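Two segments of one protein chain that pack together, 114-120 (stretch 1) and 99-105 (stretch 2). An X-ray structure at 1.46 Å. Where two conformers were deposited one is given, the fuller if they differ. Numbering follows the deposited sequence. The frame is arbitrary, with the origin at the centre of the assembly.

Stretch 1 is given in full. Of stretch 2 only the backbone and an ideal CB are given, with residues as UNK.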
# COMPACT_ATOMS: atom_id res chain seq x y z
N THR A 114 2.01 -19.34 13.10
CA THR A 114 3.17 -19.78 13.88
C THR A 114 3.34 -18.69 14.98
O THR A 114 3.30 -17.55 14.63
CB THR A 114 4.38 -19.71 12.93
OG1 THR A 114 4.26 -20.80 12.00
CG2 THR A 114 5.70 -19.84 13.70
N PRO A 115 3.53 -19.04 16.27
CA PRO A 115 3.68 -17.99 17.27
C PRO A 115 4.83 -17.07 16.90
O PRO A 115 5.97 -17.50 16.75
CB PRO A 115 4.07 -18.78 18.54
CG PRO A 115 3.26 -20.14 18.37
CD PRO A 115 3.61 -20.38 16.90
N PRO A 116 4.58 -15.73 16.82
CA PRO A 116 5.69 -14.85 16.49
C PRO A 116 6.63 -14.67 17.69
O PRO A 116 7.83 -14.44 17.47
CB PRO A 116 4.98 -13.46 16.23
CG PRO A 116 3.60 -13.89 15.77
CD PRO A 116 3.25 -15.08 16.68
N THR A 117 6.16 -14.71 18.93
CA THR A 117 7.01 -14.39 20.05
C THR A 117 7.14 -15.42 21.15
O THR A 117 8.11 -15.40 21.92
CB THR A 117 6.54 -13.06 20.81
OG1 THR A 117 5.42 -13.35 21.66
CG2 THR A 117 6.14 -11.98 19.79
N ALA A 118 6.20 -16.39 21.16
CA ALA A 118 6.18 -17.28 22.31
C ALA A 118 7.38 -18.12 22.50
O ALA A 118 7.64 -18.52 23.67
CB ALA A 118 4.93 -18.22 22.20
N HIS A 119 8.10 -18.35 21.41
CA HIS A 119 9.25 -19.28 21.59
C HIS A 119 10.59 -18.54 21.50
O HIS A 119 11.64 -19.17 21.36
CB HIS A 119 9.17 -20.44 20.59
CG HIS A 119 7.88 -21.23 20.63
ND1 HIS A 119 7.27 -21.63 21.79
CD2 HIS A 119 7.10 -21.62 19.61
CE1 HIS A 119 6.14 -22.26 21.47
NE2 HIS A 119 6.02 -22.25 20.15
N MET A 120 10.56 -17.22 21.54
CA MET A 120 11.81 -16.48 21.56
C MET A 120 12.58 -16.64 22.88
O MET A 120 12.02 -16.47 23.96
CB MET A 120 11.48 -14.94 21.42
CG MET A 120 11.15 -14.48 20.04
SD MET A 120 10.59 -12.81 20.03
CE MET A 120 10.61 -12.46 18.36
N UNK A 99 0.29 -13.16 26.81
CA UNK A 99 0.31 -13.06 25.36
C UNK A 99 0.99 -14.24 24.74
O UNK A 99 0.54 -14.65 23.66
CB UNK A 99 1.00 -11.77 24.92
N UNK A 100 2.10 -14.69 25.31
CA UNK A 100 2.79 -15.85 24.76
C UNK A 100 1.91 -17.11 24.79
O UNK A 100 1.87 -17.80 23.79
CB UNK A 100 4.09 -16.10 25.54
N UNK A 101 1.21 -17.33 25.92
CA UNK A 101 0.32 -18.50 25.98
C UNK A 101 -0.76 -18.39 24.94
O UNK A 101 -1.16 -19.40 24.31
CB UNK A 101 -0.31 -18.65 27.37
N UNK A 102 -1.33 -17.20 24.76
CA UNK A 102 -2.37 -17.04 23.75
C UNK A 102 -1.80 -17.44 22.38
O UNK A 102 -2.49 -18.10 21.57
CB UNK A 102 -2.89 -15.60 23.73
N UNK A 103 -0.57 -17.03 22.05
CA UNK A 103 -0.05 -17.42 20.73
C UNK A 103 0.09 -18.93 20.56
O UNK A 103 -0.22 -19.50 19.51
CB UNK A 103 1.31 -16.76 20.49
N UNK A 104 0.59 -19.56 21.61
CA UNK A 104 0.78 -21.03 21.55
C UNK A 104 -0.58 -21.71 21.35
O UNK A 104 -0.73 -22.58 20.45
CB UNK A 104 1.45 -21.55 22.82
N UNK A 105 -1.62 -21.26 22.07
CA UNK A 105 -2.91 -21.90 21.81
C UNK A 105 -3.48 -21.59 20.43
O UNK A 105 -4.17 -22.43 19.78
CB UNK A 105 -3.92 -21.47 22.88

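Stretch 2 is helical throughout, with phi near -62° and psi near -42°, and its backbone bonds run from position 103 N to position 99 O (3.1 Å) and onward in the same register. Inside a helix proline lacks the amide hydrogen and glycine is costly to order; otherwise the surroundings decide.

At position 99 CA-to-CB points sideways, and the ideal CB has nothing of stretch 1 within 5.5 Å. Stretch 1 therefore sets little limit on size or polarity. The residue is Tyr99, whose ring leads away from stretch 1.

Position 100 also points sideways, but its CA lies 4.4 Å from Ala118 CA and its ideal CB 4.0 Å from that same Ala118 CA. A branch at CB would be close to Ala118, whereas an unbranched chain could run past Thr117 toward the carbonyl oxygens of the turn from Thr117 to Met120. Lysine, arginine, glutamine or methionine would suit. It is Arg100: its CG lies 3.8 Å from Thr117 OG1, and its NH1 donates to water 1 (3.1 Å), which is also 3.1 Å from Thr117 O and 2.8 Å from Met120 O, so the water links the guanidinium to the turn.

Positions 101 and 102 have ideal CB atoms with no neighbour in stretch 1 within 5.5 Å; 101 points away and 102 is out of reach. Stretch 1 cannot choose between polar and apolar here. They are Glu101 and Phe102.

Position 103 is the most informative. CA-to-CB points toward stretch 1, with the ideal CB 3.9 Å from Pro115 CB and 4.3 Å from Ala118 CB. Beyond lie the amides of Thr117 and Ala118 and the Thr117 hydroxyl, a cluster of donors that calls for an acceptor. Glutamate reaches it; glutamine could offer its carbonyl oxygen. It is Glu103, with chi1 m and chi2 t extending the chain. OE1 accepts from Thr117 N (2.8 Å, 159°) and from Ala118 N (2.9 Å, 134°), while OE2 accepts from Thr117 OG1 (2.7 Å). Pro116 N, 3.3 Å from OE1, has no hydrogen to share.

Position 104 points sideways, its ideal CB 4.9 Å from both Ala118 CB and His119 CE1. This loose border would accept an aliphatic or a long polar chain. Glu104 CG makes the closest approaches, 3.7 Å to Ala118 CB and 3.8 Å to His119 CE1, oblique to the imidazole.

Position 105 points away, with no neighbour in stretch 1 to constrain it; many polar residues would serve, and it is Gln105.

Stretch 2 (99-105) YREFEEQ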
# COMPACT_ATOMS: atom_id res chain seq x y z
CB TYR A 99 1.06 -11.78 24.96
CG TYR A 99 0.18 -10.49 25.07
CD1 TYR A 99 0.66 -9.40 25.84
CD2 TYR A 99 -1.03 -10.35 24.33
CE1 TYR A 99 -0.06 -8.21 25.88
CE2 TYR A 99 -1.74 -9.15 24.37
CZ TYR A 99 -1.22 -8.11 25.15
OH TYR A 99 -1.89 -6.89 25.19
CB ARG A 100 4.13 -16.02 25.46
CG ARG A 100 5.08 -14.91 25.06
CD ARG A 100 6.45 -15.10 25.63
NE ARG A 100 6.43 -14.79 27.07
CZ ARG A 100 7.43 -14.31 27.77
NH1 ARG A 100 8.63 -14.15 27.22
NH2 ARG A 100 7.20 -14.02 29.04
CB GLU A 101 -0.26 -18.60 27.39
CG GLU A 101 0.69 -19.04 28.44
CD GLU A 101 0.25 -18.69 29.89
OE1 GLU A 101 -0.92 -18.26 30.08
OE2 GLU A 101 1.09 -18.83 30.85
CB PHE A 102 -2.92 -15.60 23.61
CG PHE A 102 -3.48 -15.00 24.86
CD1 PHE A 102 -3.38 -13.63 25.09
CD2 PHE A 102 -4.17 -15.78 25.78
CE1 PHE A 102 -3.93 -13.02 26.20
CE2 PHE A 102 -4.76 -15.19 26.96
CZ PHE A 102 -4.62 -13.80 27.13
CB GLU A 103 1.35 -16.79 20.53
CG GLU A 103 1.40 -15.28 20.50
CD GLU A 103 2.81 -14.80 20.27
OE1 GLU A 103 3.71 -15.63 19.96
OE2 GLU A 103 2.99 -13.59 20.48
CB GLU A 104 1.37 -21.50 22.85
CG GLU A 104 2.81 -21.09 22.99
CD GLU A 104 3.44 -21.45 24.34
OE1 GLU A 104 3.62 -22.64 24.60
OE2 GLU A 104 3.76 -20.51 25.14
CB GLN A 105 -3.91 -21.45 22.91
CG GLN A 105 -3.41 -21.88 24.22
CD GLN A 105 -4.41 -21.75 25.37
OE1 GLN A 105 -5.61 -21.73 25.14
NE2 GLN A 105 -3.91 -21.80 26.60
O HOH W 1 9.41 -15.84 24.73
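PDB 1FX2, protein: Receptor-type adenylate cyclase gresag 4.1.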